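Local coordinates for protein tRNA (cytosine(72)-C(5))-methyltransferase (PDB 5ZVE) that transfers a methyl group from S-adenosyl-L-methionine to the C5 position of cytosine 72 in several tRNAs, at residues Lys60-Pro65 with Tyr72-Gly77; Val91-Tyr96 with Val125-Pro130; Thr277-Arg282 with Lys292-Thr297; Ile351-Ile356 with Arg363-Lys368. All blocks are in the same frame, centred on the assembly; numbering follows the deposited sequence.

Overall arrangement
The four contacts sample three regions of one chain. Contact 1 pairs two strands of the ferredoxin-like region, contact 2 two strands of the PUA domain, and contacts 3 and 4 both belong to the RsmB/F methyltransferase region. Contact 3 lies nearest the chemistry: the side chain of Thr297 is about 9 Å from bound S-adenosyl-L-homocysteine, and that of Thr277 about 8 Å from that of Cys323, the predicted nucleophile. In contact 4, Phe364 is about 9 Å from Cys323, side chain to side chain. Arg282 of contact 3 packs on Pro366 of contact 4 and also approaches Arg75 of contact 1. Contact 2 stands apart, its centre about 33 Å from that of contact 4.

Contact 1 of 4, residues Lys60-Pro65 with Tyr72-Gly77; sequences KPLRSP and YFVREG
Leu62 and Tyr72 face each other across a beta hairpin in the ferredoxin-like region, an antiparallel hydrogen-bonded pair in which strand 62-63 forms the edge of the sheet. Two backbone bonds close the pair, Leu62 N to Tyr72 O and Tyr72 N to Leu62 O, each 2.8 Å long. On the face that carries both side chains, Leu62 lies over the phenol: its CB is 3.9 Å from the centroid of the Tyr72 ring, a CH-pi contact. A chi1 of 69° sets CG of Tyr72 between the backbone N and the carbonyl carbon. His35 stacks on the same tyrosine from strand 35-40.

The buried part of the contact belongs to Pro61 and Phe73, where CB of Pro61 lies 3.8 Å from CE2 of Phe73 and both residues also touch Leu54 of helix 47-56. The looser, solvent side runs through Lys60, whose extended chain leads away from the pair, and Arg63, which turns from Tyr72 to a salt bridge with Glu48. Where the strands part, a water replaces direct pairing, giving a hydrogen to Lys60 O and accepting from Val74 N. Beside it CD1 of Leu62 reaches CG2 of Val74 at 3.6 Å.

Contact 2 of 4, residues Val91-Tyr96 with Val125-Pro130; sequences VVANKY and VQIRDP
Val91 meets Val125 methyl to methyl, CG2 of each valine 3.9 Å from the other, and on the same side of the paired strands the CB of Ala93 rests against CG2 of Ile127, also at 3.9 Å. Anti to the backbone N of its own residue, that Ile127 branch lies beside the carbonyl carbon and comes near Val91 O as well. Leu107 touches Val91, Ala93 and Ile127, while Val101 of helix 95-101 packs on Ile127, so this apolar face is buried.

Parallel pairing sets the register. Gln126 O accepts from Val91 N at 2.8 Å in a nearly straight bond (174°), Val91 O accepts from Arg128 N, and Arg128 O accepts from Ala93 N. The other face is more polar: NE and NH2 of Arg128 grip OE1 of Gln126 side-on, with the oxygen close to the guanidinium plane. The NE bond is 2.7 Å long, its donor standing above the amide plane, and the pair of bonds would tend to hold the guanidinium against rotation.

Beyond the strands Pro130 closes the contact, its CD 3.1 Å from Ala93 O. Asn94 then occupies the N-cap of helix 95-101, where OD1 accepts from Ala97 N and, weakly, from Tyr96 N. Two neighbouring parallel strands, neither at the edge and one leading directly into a helix, form part of the mixed beta-sheet of the PUA domain, an RNA-binding fold.

Contact 3 of 4, residues Thr277-Arg282 with Lys292-Thr297; sequences TALGVR and KHIEAT
His293 and Ile294, early in helix 291-310, receive the methyl group of Thr277 from the loop after strand 267-273. At His293 the touching atom is the backbone oxygen, 3.5 Å from CG2 of Thr277; the imidazole leads away, and its ND1 bonds to Thr290 N. Ile294 follows with two contacts. Its CA lies 3.9 Å from the same methyl, while its CD1 meets CD1 of Leu279 at 3.9 Å, the two side chains crossing at about a right angle.

One turn further on, Thr297 brings OG1 to 3.6 Å from CG2 of Thr277. With chi1 at -55°, that hydroxyl is anti to its own carbonyl carbon and donates to His293 O at 2.7 Å. Thr297 N reaches the same oxygen from the opposite face of the carbonyl plane. A valine in place of Thr297 would probably leave His293 O with the backbone N-H alone from this residue. Tyr300, which binds S-adenosyl-L-methionine, follows on the same helix.

No hydrogen bond joins the two segments. The chemistry implies a division of labour at Thr277: its methyl packs on the helix, while OG1 joins a polar network with Glu329 and Thr324, about 8 Å from Cys323, the predicted nucleophile, side chain to side chain.

Contact 4 of 4, residues Ile351-Ile356 with Arg363-Lys368; sequences IGSPGI and RFYPHK
Ser353 and Arg363 supply the backbone bonds of this contact, an antiparallel hydrogen-bonded pair. Ser353 N gives to Arg363 O at 2.6 Å, and Arg363 N returns a bond to Ser353 O at 2.7 Å; both are nearly straight.

Aromatic packing comes from Phe364 and Tyr365, which follow Arg363. Gly352 lays its CA over one face of the Phe364 ring, 4.2 Å from the centroid, while CG1 of Ile351 sits at the ring's edge. Tyr365 instead offers its edge to CB of Ser353, 3.8 Å from CE2, and its OH meets CD1 of Ile356 at 3.6 Å.

Polar and charged groups complete the set. A water bridges Pro354 O and Tyr365 OH, and a phenylalanine at Tyr365 would probably leave that water without its second partner and loosen the hold on the Pro354 carbonyl. CG1 of Ile356 lies over one face of the guanidinium of Arg363, 3.8 Å from NE; this arginine, extended from CG to NE, forms a salt bridge with Glu331.

The whole is a beta hairpin of a weakly bonded strand 353-355 and strand 361-364, the latter pairing antiparallel with strand 374-381 of the Rossmann-like methyltransferase sheet.

Contact 1 of 4, residues Lys60-Pro65 with Tyr72-Gly77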
# COMPACT_ATOMS: atom_id res chain seq x y z
N LYS A 60 -10.03 17.84 5.61
CA LYS A 60 -11.42 17.48 5.35
C LYS A 60 -11.63 15.97 5.31
O LYS A 60 -11.92 15.40 4.25
CB LYS A 60 -11.90 18.13 4.06
CG LYS A 60 -11.97 19.65 4.14
CD LYS A 60 -12.39 20.27 2.82
CE LYS A 60 -12.59 21.77 2.97
NZ LYS A 60 -13.00 22.43 1.70
N PRO A 61 -11.50 15.30 6.46
CA PRO A 61 -11.65 13.85 6.45
C PRO A 61 -13.09 13.45 6.19
O PRO A 61 -14.00 14.15 6.63
CB PRO A 61 -11.20 13.44 7.85
CG PRO A 61 -11.62 14.61 8.69
CD PRO A 61 -11.43 15.84 7.83
N LEU A 62 -13.30 12.36 5.47
CA LEU A 62 -14.64 11.85 5.24
C LEU A 62 -14.76 10.44 5.81
O LEU A 62 -13.78 9.69 5.82
CB LEU A 62 -14.98 11.86 3.75
CG LEU A 62 -14.88 13.22 3.06
CD1 LEU A 62 -15.16 13.08 1.58
CD2 LEU A 62 -15.87 14.20 3.70
N ARG A 63 -15.95 10.08 6.27
CA ARG A 63 -16.17 8.80 6.94
C ARG A 63 -16.51 7.68 5.96
O ARG A 63 -17.20 7.89 4.97
CB ARG A 63 -17.29 8.93 7.98
CG ARG A 63 -16.86 9.59 9.29
CD ARG A 63 -18.06 9.98 10.13
NE ARG A 63 -18.73 11.13 9.56
CZ ARG A 63 -18.73 12.35 10.09
NH1 ARG A 63 -18.12 12.58 11.24
NH2 ARG A 63 -19.37 13.33 9.48
N SER A 64 -16.03 6.47 6.24
CA SER A 64 -16.46 5.32 5.46
C SER A 64 -17.69 4.70 6.11
O SER A 64 -17.72 4.50 7.32
CB SER A 64 -15.33 4.30 5.33
OG SER A 64 -15.82 3.03 4.95
N PRO A 65 -18.72 4.42 5.30
CA PRO A 65 -19.93 3.74 5.79
C PRO A 65 -19.76 2.23 5.91
O PRO A 65 -20.65 1.55 6.42
CB PRO A 65 -20.97 4.10 4.72
CG PRO A 65 -20.17 4.25 3.47
CD PRO A 65 -18.84 4.82 3.89
N TYR A 72 -11.18 8.92 4.95
CA TYR A 72 -10.43 9.18 3.73
C TYR A 72 -10.45 10.65 3.33
O TYR A 72 -11.35 11.41 3.71
CB TYR A 72 -10.95 8.30 2.58
CG TYR A 72 -12.33 8.64 2.08
CD1 TYR A 72 -12.51 9.58 1.08
CD2 TYR A 72 -13.46 8.01 2.60
CE1 TYR A 72 -13.77 9.90 0.61
CE2 TYR A 72 -14.73 8.33 2.14
CZ TYR A 72 -14.88 9.27 1.15
OH TYR A 72 -16.13 9.60 0.68
N PHE A 73 -9.44 11.04 2.57
CA PHE A 73 -9.34 12.39 2.06
C PHE A 73 -9.46 12.36 0.55
O PHE A 73 -8.93 11.46 -0.11
CB PHE A 73 -8.01 13.04 2.47
CG PHE A 73 -7.77 13.02 3.95
CD1 PHE A 73 -7.21 11.91 4.57
CD2 PHE A 73 -8.10 14.12 4.74
CE1 PHE A 73 -6.98 11.89 5.93
CE2 PHE A 73 -7.88 14.11 6.10
CZ PHE A 73 -7.32 12.99 6.70
N VAL A 74 -10.19 13.32 -0.00
CA VAL A 74 -10.37 13.37 -1.44
C VAL A 74 -9.13 13.98 -2.08
O VAL A 74 -8.63 15.01 -1.63
CB VAL A 74 -11.63 14.16 -1.83
CG1 VAL A 74 -11.76 14.23 -3.34
CG2 VAL A 74 -12.88 13.51 -1.23
N ARG A 75 -8.66 13.35 -3.14
CA ARG A 75 -7.47 13.78 -3.85
C ARG A 75 -7.74 15.02 -4.70
O ARG A 75 -8.85 15.19 -5.22
CB ARG A 75 -6.94 12.63 -4.70
CG ARG A 75 -5.79 12.98 -5.62
CD ARG A 75 -6.25 12.91 -7.06
NE ARG A 75 -5.93 11.64 -7.68
CZ ARG A 75 -6.45 11.20 -8.82
NH1 ARG A 75 -7.36 11.93 -9.46
NH2 ARG A 75 -6.07 10.03 -9.32
N GLU A 76 -6.74 15.88 -4.85
CA GLU A 76 -6.85 17.05 -5.71
C GLU A 76 -5.99 16.86 -6.96
O GLU A 76 -4.86 16.38 -6.88
CB GLU A 76 -6.42 18.31 -4.95
CG GLU A 76 -7.31 18.63 -3.75
CD GLU A 76 -6.79 19.79 -2.92
OE1 GLU A 76 -5.72 20.34 -3.26
OE2 GLU A 76 -7.44 20.14 -1.92
N GLY A 77 -6.54 17.23 -8.11
CA GLY A 77 -5.81 17.13 -9.37
C GLY A 77 -6.55 16.32 -10.42
O GLY A 77 -7.60 15.73 -10.13
O HOH W 1 -11.44 15.27 1.50

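Contact 2 of 4, residues Val91-Tyr96 with Val125-Pro130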
# COMPACT_ATOMS: atom_id res chain seq x y z
N VAL A 91 14.08 21.36 -13.11
CA VAL A 91 14.73 20.64 -12.02
C VAL A 91 14.42 19.15 -12.17
O VAL A 91 13.26 18.77 -12.28
CB VAL A 91 14.28 21.12 -10.63
CG1 VAL A 91 14.97 20.30 -9.54
CG2 VAL A 91 14.59 22.59 -10.44
N VAL A 92 15.45 18.32 -12.18
CA VAL A 92 15.26 16.88 -12.27
C VAL A 92 15.35 16.26 -10.89
O VAL A 92 16.38 16.33 -10.23
CB VAL A 92 16.30 16.23 -13.20
CG1 VAL A 92 15.97 14.76 -13.41
CG2 VAL A 92 16.37 16.95 -14.53
N ALA A 93 14.24 15.66 -10.45
CA ALA A 93 14.19 14.96 -9.17
C ALA A 93 14.50 13.50 -9.39
O ALA A 93 14.17 12.95 -10.43
CB ALA A 93 12.83 15.13 -8.51
N ASN A 94 15.15 12.86 -8.43
CA ASN A 94 15.37 11.43 -8.54
C ASN A 94 14.05 10.68 -8.42
O ASN A 94 13.03 11.26 -8.04
CB ASN A 94 16.41 10.93 -7.51
CG ASN A 94 15.92 11.00 -6.07
OD1 ASN A 94 14.82 10.56 -5.73
ND2 ASN A 94 16.76 11.54 -5.20
N LYS A 95 14.08 9.39 -8.75
CA LYS A 95 12.89 8.56 -8.85
C LYS A 95 11.98 8.66 -7.62
O LYS A 95 10.76 8.73 -7.74
CB LYS A 95 13.32 7.10 -9.08
CG LYS A 95 12.19 6.10 -9.06
CD LYS A 95 12.66 4.74 -9.57
CE LYS A 95 13.05 3.82 -8.43
NZ LYS A 95 11.91 3.60 -7.49
N TYR A 96 12.59 8.67 -6.44
CA TYR A 96 11.83 8.65 -5.20
C TYR A 96 11.24 10.03 -4.87
O TYR A 96 10.09 10.13 -4.45
CB TYR A 96 12.70 8.16 -4.05
CG TYR A 96 13.27 6.78 -4.30
CD1 TYR A 96 12.53 5.64 -4.03
CD2 TYR A 96 14.55 6.62 -4.82
CE1 TYR A 96 13.05 4.38 -4.26
CE2 TYR A 96 15.08 5.36 -5.06
CZ TYR A 96 14.32 4.25 -4.77
OH TYR A 96 14.83 2.99 -5.00
N VAL A 125 10.01 27.14 -11.49
CA VAL A 125 10.65 25.99 -12.13
C VAL A 125 9.67 24.84 -12.32
O VAL A 125 8.65 24.75 -11.63
CB VAL A 125 11.87 25.47 -11.32
CG1 VAL A 125 12.85 26.59 -11.00
CG2 VAL A 125 11.42 24.76 -10.06
N GLN A 126 10.00 23.96 -13.25
CA GLN A 126 9.23 22.75 -13.44
C GLN A 126 10.05 21.56 -12.96
O GLN A 126 11.27 21.55 -13.11
CB GLN A 126 8.81 22.58 -14.90
CG GLN A 126 9.97 22.33 -15.87
CD GLN A 126 9.49 22.05 -17.27
OE1 GLN A 126 8.83 21.05 -17.53
NE2 GLN A 126 9.82 22.94 -18.20
N ILE A 127 9.38 20.60 -12.35
CA ILE A 127 10.07 19.44 -11.80
C ILE A 127 9.73 18.19 -12.61
O ILE A 127 8.56 17.84 -12.79
CB ILE A 127 9.71 19.20 -10.33
CG1 ILE A 127 10.03 20.44 -9.50
CG2 ILE A 127 10.44 17.98 -9.79
CD1 ILE A 127 9.50 20.39 -8.10
N ARG A 128 10.77 17.53 -13.10
CA ARG A 128 10.60 16.29 -13.85
C ARG A 128 11.37 15.15 -13.22
O ARG A 128 12.40 15.36 -12.59
CB ARG A 128 11.03 16.49 -15.30
CG ARG A 128 9.91 17.04 -16.16
CD ARG A 128 10.44 17.56 -17.47
NE ARG A 128 9.54 18.54 -18.07
CZ ARG A 128 8.57 18.23 -18.92
NH1 ARG A 128 8.36 16.97 -19.27
NH2 ARG A 128 7.80 19.19 -19.43
N ASP A 129 10.86 13.93 -13.40
CA ASP A 129 11.55 12.74 -12.94
C ASP A 129 12.68 12.42 -13.93
O ASP A 129 12.77 13.10 -14.97
CB ASP A 129 10.55 11.58 -12.75
CG ASP A 129 10.19 10.86 -14.05
OD1 ASP A 129 10.49 11.33 -15.16
OD2 ASP A 129 9.54 9.80 -13.93
N PRO A 130 13.53 11.42 -13.63
CA PRO A 130 14.68 11.21 -14.53
C PRO A 130 14.30 10.82 -15.96
O PRO A 130 15.16 10.88 -16.84
CB PRO A 130 15.44 10.06 -13.85
CG PRO A 130 15.08 10.16 -12.42
CD PRO A 130 13.64 10.59 -12.41

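Contact 3 of 4, residues Thr277-Arg282 with Lys292-Thr297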
# COMPACT_ATOMS: atom_id res chain seq x y z
N THR A 277 4.55 -8.83 -6.72
CA THR A 277 5.07 -7.95 -7.76
C THR A 277 4.57 -6.51 -7.62
O THR A 277 5.08 -5.60 -8.27
CB THR A 277 4.70 -8.50 -9.16
OG1 THR A 277 3.30 -8.81 -9.20
CG2 THR A 277 5.49 -9.77 -9.46
N ALA A 278 3.56 -6.32 -6.76
CA ALA A 278 3.03 -4.99 -6.44
C ALA A 278 2.51 -4.24 -7.66
O ALA A 278 2.61 -3.02 -7.74
CB ALA A 278 4.08 -4.15 -5.72
N LEU A 279 1.95 -4.98 -8.62
CA LEU A 279 1.45 -4.39 -9.85
C LEU A 279 0.28 -3.44 -9.62
O LEU A 279 -0.05 -2.63 -10.48
CB LEU A 279 1.04 -5.50 -10.83
CG LEU A 279 2.17 -6.43 -11.29
CD1 LEU A 279 1.62 -7.58 -12.13
CD2 LEU A 279 3.25 -5.67 -12.07
N GLY A 280 -0.33 -3.53 -8.44
CA GLY A 280 -1.51 -2.73 -8.14
C GLY A 280 -1.25 -1.43 -7.40
O GLY A 280 -2.17 -0.64 -7.19
N VAL A 281 0.00 -1.19 -7.01
CA VAL A 281 0.29 -0.04 -6.16
C VAL A 281 0.24 1.26 -6.94
O VAL A 281 0.54 1.31 -8.13
CB VAL A 281 1.66 -0.18 -5.45
CG1 VAL A 281 1.75 -1.49 -4.70
CG2 VAL A 281 2.80 -0.04 -6.43
N ARG A 282 -0.19 2.32 -6.26
CA ARG A 282 -0.35 3.62 -6.88
C ARG A 282 0.39 4.68 -6.06
O ARG A 282 0.50 4.54 -4.84
CB ARG A 282 -1.83 3.96 -7.02
CG ARG A 282 -2.61 2.95 -7.85
CD ARG A 282 -4.10 3.21 -7.80
NE ARG A 282 -4.46 4.39 -8.59
CZ ARG A 282 -5.67 4.94 -8.60
NH1 ARG A 282 -6.65 4.43 -7.87
NH2 ARG A 282 -5.90 6.01 -9.35
N LYS A 292 8.42 -12.27 -16.20
CA LYS A 292 9.37 -13.11 -15.48
C LYS A 292 9.24 -12.97 -13.96
O LYS A 292 9.42 -13.93 -13.22
CB LYS A 292 10.80 -12.79 -15.92
CG LYS A 292 11.12 -11.30 -15.96
CD LYS A 292 12.61 -11.05 -16.10
CE LYS A 292 12.94 -9.58 -15.93
NZ LYS A 292 14.40 -9.36 -15.77
N HIS A 293 8.91 -11.76 -13.51
CA HIS A 293 8.73 -11.49 -12.08
C HIS A 293 7.45 -12.10 -11.52
O HIS A 293 7.40 -12.52 -10.37
CB HIS A 293 8.73 -9.99 -11.81
CG HIS A 293 10.01 -9.31 -12.15
ND1 HIS A 293 10.13 -8.41 -13.19
CD2 HIS A 293 11.24 -9.40 -11.59
CE1 HIS A 293 11.37 -7.97 -13.25
NE2 HIS A 293 12.07 -8.55 -12.29
N ILE A 294 6.41 -12.16 -12.35
CA ILE A 294 5.13 -12.71 -11.92
C ILE A 294 5.26 -14.19 -11.62
O ILE A 294 4.83 -14.66 -10.57
CB ILE A 294 4.04 -12.49 -13.00
CG1 ILE A 294 3.75 -10.99 -13.15
CG2 ILE A 294 2.77 -13.23 -12.63
CD1 ILE A 294 2.78 -10.66 -14.26
N GLU A 295 5.86 -14.92 -12.55
CA GLU A 295 6.06 -16.36 -12.38
C GLU A 295 6.96 -16.66 -11.19
O GLU A 295 6.62 -17.48 -10.34
CB GLU A 295 6.65 -16.97 -13.66
CG GLU A 295 6.84 -18.47 -13.59
CD GLU A 295 7.61 -19.02 -14.78
OE1 GLU A 295 8.10 -18.20 -15.60
OE2 GLU A 295 7.72 -20.25 -14.90
N ALA A 296 8.10 -15.97 -11.12
CA ALA A 296 9.04 -16.20 -10.03
C ALA A 296 8.41 -15.90 -8.67
O ALA A 296 8.55 -16.68 -7.74
CB ALA A 296 10.29 -15.36 -10.23
N THR A 297 7.73 -14.76 -8.57
CA THR A 297 7.13 -14.35 -7.31
C THR A 297 5.96 -15.24 -6.91
O THR A 297 5.79 -15.55 -5.73
CB THR A 297 6.66 -12.89 -7.38
OG1 THR A 297 7.75 -12.05 -7.77
CG2 THR A 297 6.13 -12.43 -6.03

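Contact 4 of 4, residues Ile351-Ile356 with Arg363-Lys368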
# COMPACT_ATOMS: atom_id res chain seq x y z
N ILE A 351 -17.01 -5.42 -0.93
CA ILE A 351 -17.36 -4.21 -1.64
C ILE A 351 -16.52 -4.06 -2.90
O ILE A 351 -16.66 -3.09 -3.64
CB ILE A 351 -17.18 -2.97 -0.75
CG1 ILE A 351 -15.75 -2.87 -0.22
CG2 ILE A 351 -18.19 -2.99 0.40
CD1 ILE A 351 -15.56 -1.85 0.88
N GLY A 352 -15.65 -5.03 -3.16
CA GLY A 352 -14.83 -5.00 -4.35
C GLY A 352 -15.49 -5.70 -5.51
O GLY A 352 -16.71 -5.62 -5.68
N SER A 353 -14.69 -6.40 -6.31
CA SER A 353 -15.18 -7.17 -7.45
C SER A 353 -14.93 -8.65 -7.24
O SER A 353 -14.09 -9.04 -6.42
CB SER A 353 -14.51 -6.72 -8.75
OG SER A 353 -14.92 -5.41 -9.12
N PRO A 354 -15.68 -9.50 -7.96
CA PRO A 354 -15.34 -10.93 -7.97
C PRO A 354 -13.97 -11.18 -8.58
O PRO A 354 -13.46 -10.33 -9.31
CB PRO A 354 -16.44 -11.56 -8.84
CG PRO A 354 -17.13 -10.41 -9.53
CD PRO A 354 -16.95 -9.22 -8.64
N GLY A 355 -13.37 -12.33 -8.27
CA GLY A 355 -12.09 -12.69 -8.84
C GLY A 355 -12.25 -13.15 -10.28
O GLY A 355 -13.37 -13.21 -10.79
N ILE A 356 -11.14 -13.49 -10.92
CA ILE A 356 -11.18 -13.97 -12.30
C ILE A 356 -11.62 -15.43 -12.35
O ILE A 356 -10.87 -16.32 -11.97
CB ILE A 356 -9.81 -13.83 -12.99
CG1 ILE A 356 -9.18 -12.47 -12.68
CG2 ILE A 356 -9.95 -14.07 -14.48
CD1 ILE A 356 -9.84 -11.31 -13.38
N ARG A 363 -11.55 -8.88 -5.38
CA ARG A 363 -10.56 -8.05 -6.05
C ARG A 363 -10.92 -6.58 -5.99
O ARG A 363 -12.10 -6.22 -6.00
CB ARG A 363 -10.39 -8.47 -7.52
CG ARG A 363 -9.27 -9.47 -7.77
CD ARG A 363 -9.20 -9.84 -9.23
NE ARG A 363 -8.06 -10.69 -9.55
CZ ARG A 363 -6.92 -10.25 -10.07
NH1 ARG A 363 -6.76 -8.95 -10.31
NH2 ARG A 363 -5.94 -11.09 -10.34
N PHE A 364 -9.90 -5.74 -5.94
CA PHE A 364 -10.07 -4.30 -6.03
C PHE A 364 -9.35 -3.78 -7.26
O PHE A 364 -8.24 -4.22 -7.59
CB PHE A 364 -9.55 -3.61 -4.77
CG PHE A 364 -10.39 -3.87 -3.54
CD1 PHE A 364 -10.13 -4.97 -2.73
CD2 PHE A 364 -11.42 -3.02 -3.20
CE1 PHE A 364 -10.91 -5.21 -1.60
CE2 PHE A 364 -12.20 -3.25 -2.08
CZ PHE A 364 -11.94 -4.34 -1.27
N TYR A 365 -10.01 -2.87 -7.97
CA TYR A 365 -9.45 -2.26 -9.17
C TYR A 365 -9.42 -0.75 -9.00
O TYR A 365 -10.33 -0.17 -8.41
CB TYR A 365 -10.27 -2.63 -10.40
CG TYR A 365 -10.24 -4.09 -10.75
CD1 TYR A 365 -9.18 -4.63 -11.47
CD2 TYR A 365 -11.27 -4.95 -10.37
CE1 TYR A 365 -9.15 -5.97 -11.81
CE2 TYR A 365 -11.24 -6.29 -10.70
CZ TYR A 365 -10.18 -6.80 -11.42
OH TYR A 365 -10.14 -8.13 -11.75
N PRO A 366 -8.37 -0.09 -9.53
CA PRO A 366 -8.25 1.37 -9.37
C PRO A 366 -9.37 2.15 -10.06
O PRO A 366 -9.81 3.17 -9.52
CB PRO A 366 -6.89 1.68 -10.02
CG PRO A 366 -6.63 0.54 -10.95
CD PRO A 366 -7.25 -0.67 -10.29
N HIS A 367 -9.82 1.70 -11.22
CA HIS A 367 -10.83 2.43 -11.97
C HIS A 367 -12.24 2.17 -11.44
O HIS A 367 -13.14 2.97 -11.64
CB HIS A 367 -10.75 2.08 -13.46
CG HIS A 367 -11.08 0.66 -13.78
ND1 HIS A 367 -10.43 -0.41 -13.20
CD2 HIS A 367 -11.99 0.12 -14.63
CE1 HIS A 367 -10.93 -1.54 -13.68
NE2 HIS A 367 -11.88 -1.25 -14.54
N LYS A 368 -12.43 1.04 -10.77
CA LYS A 368 -13.75 0.72 -10.21
C LYS A 368 -13.92 1.17 -8.76
O LYS A 368 -15.00 1.62 -8.38
CB LYS A 368 -14.02 -0.79 -10.31
CG LYS A 368 -14.13 -1.31 -11.74
CD LYS A 368 -14.50 -2.80 -11.74
CE LYS A 368 -14.79 -3.29 -13.15
NZ LYS A 368 -15.02 -4.76 -13.19
O HOH W 2 -12.63 -9.12 -11.85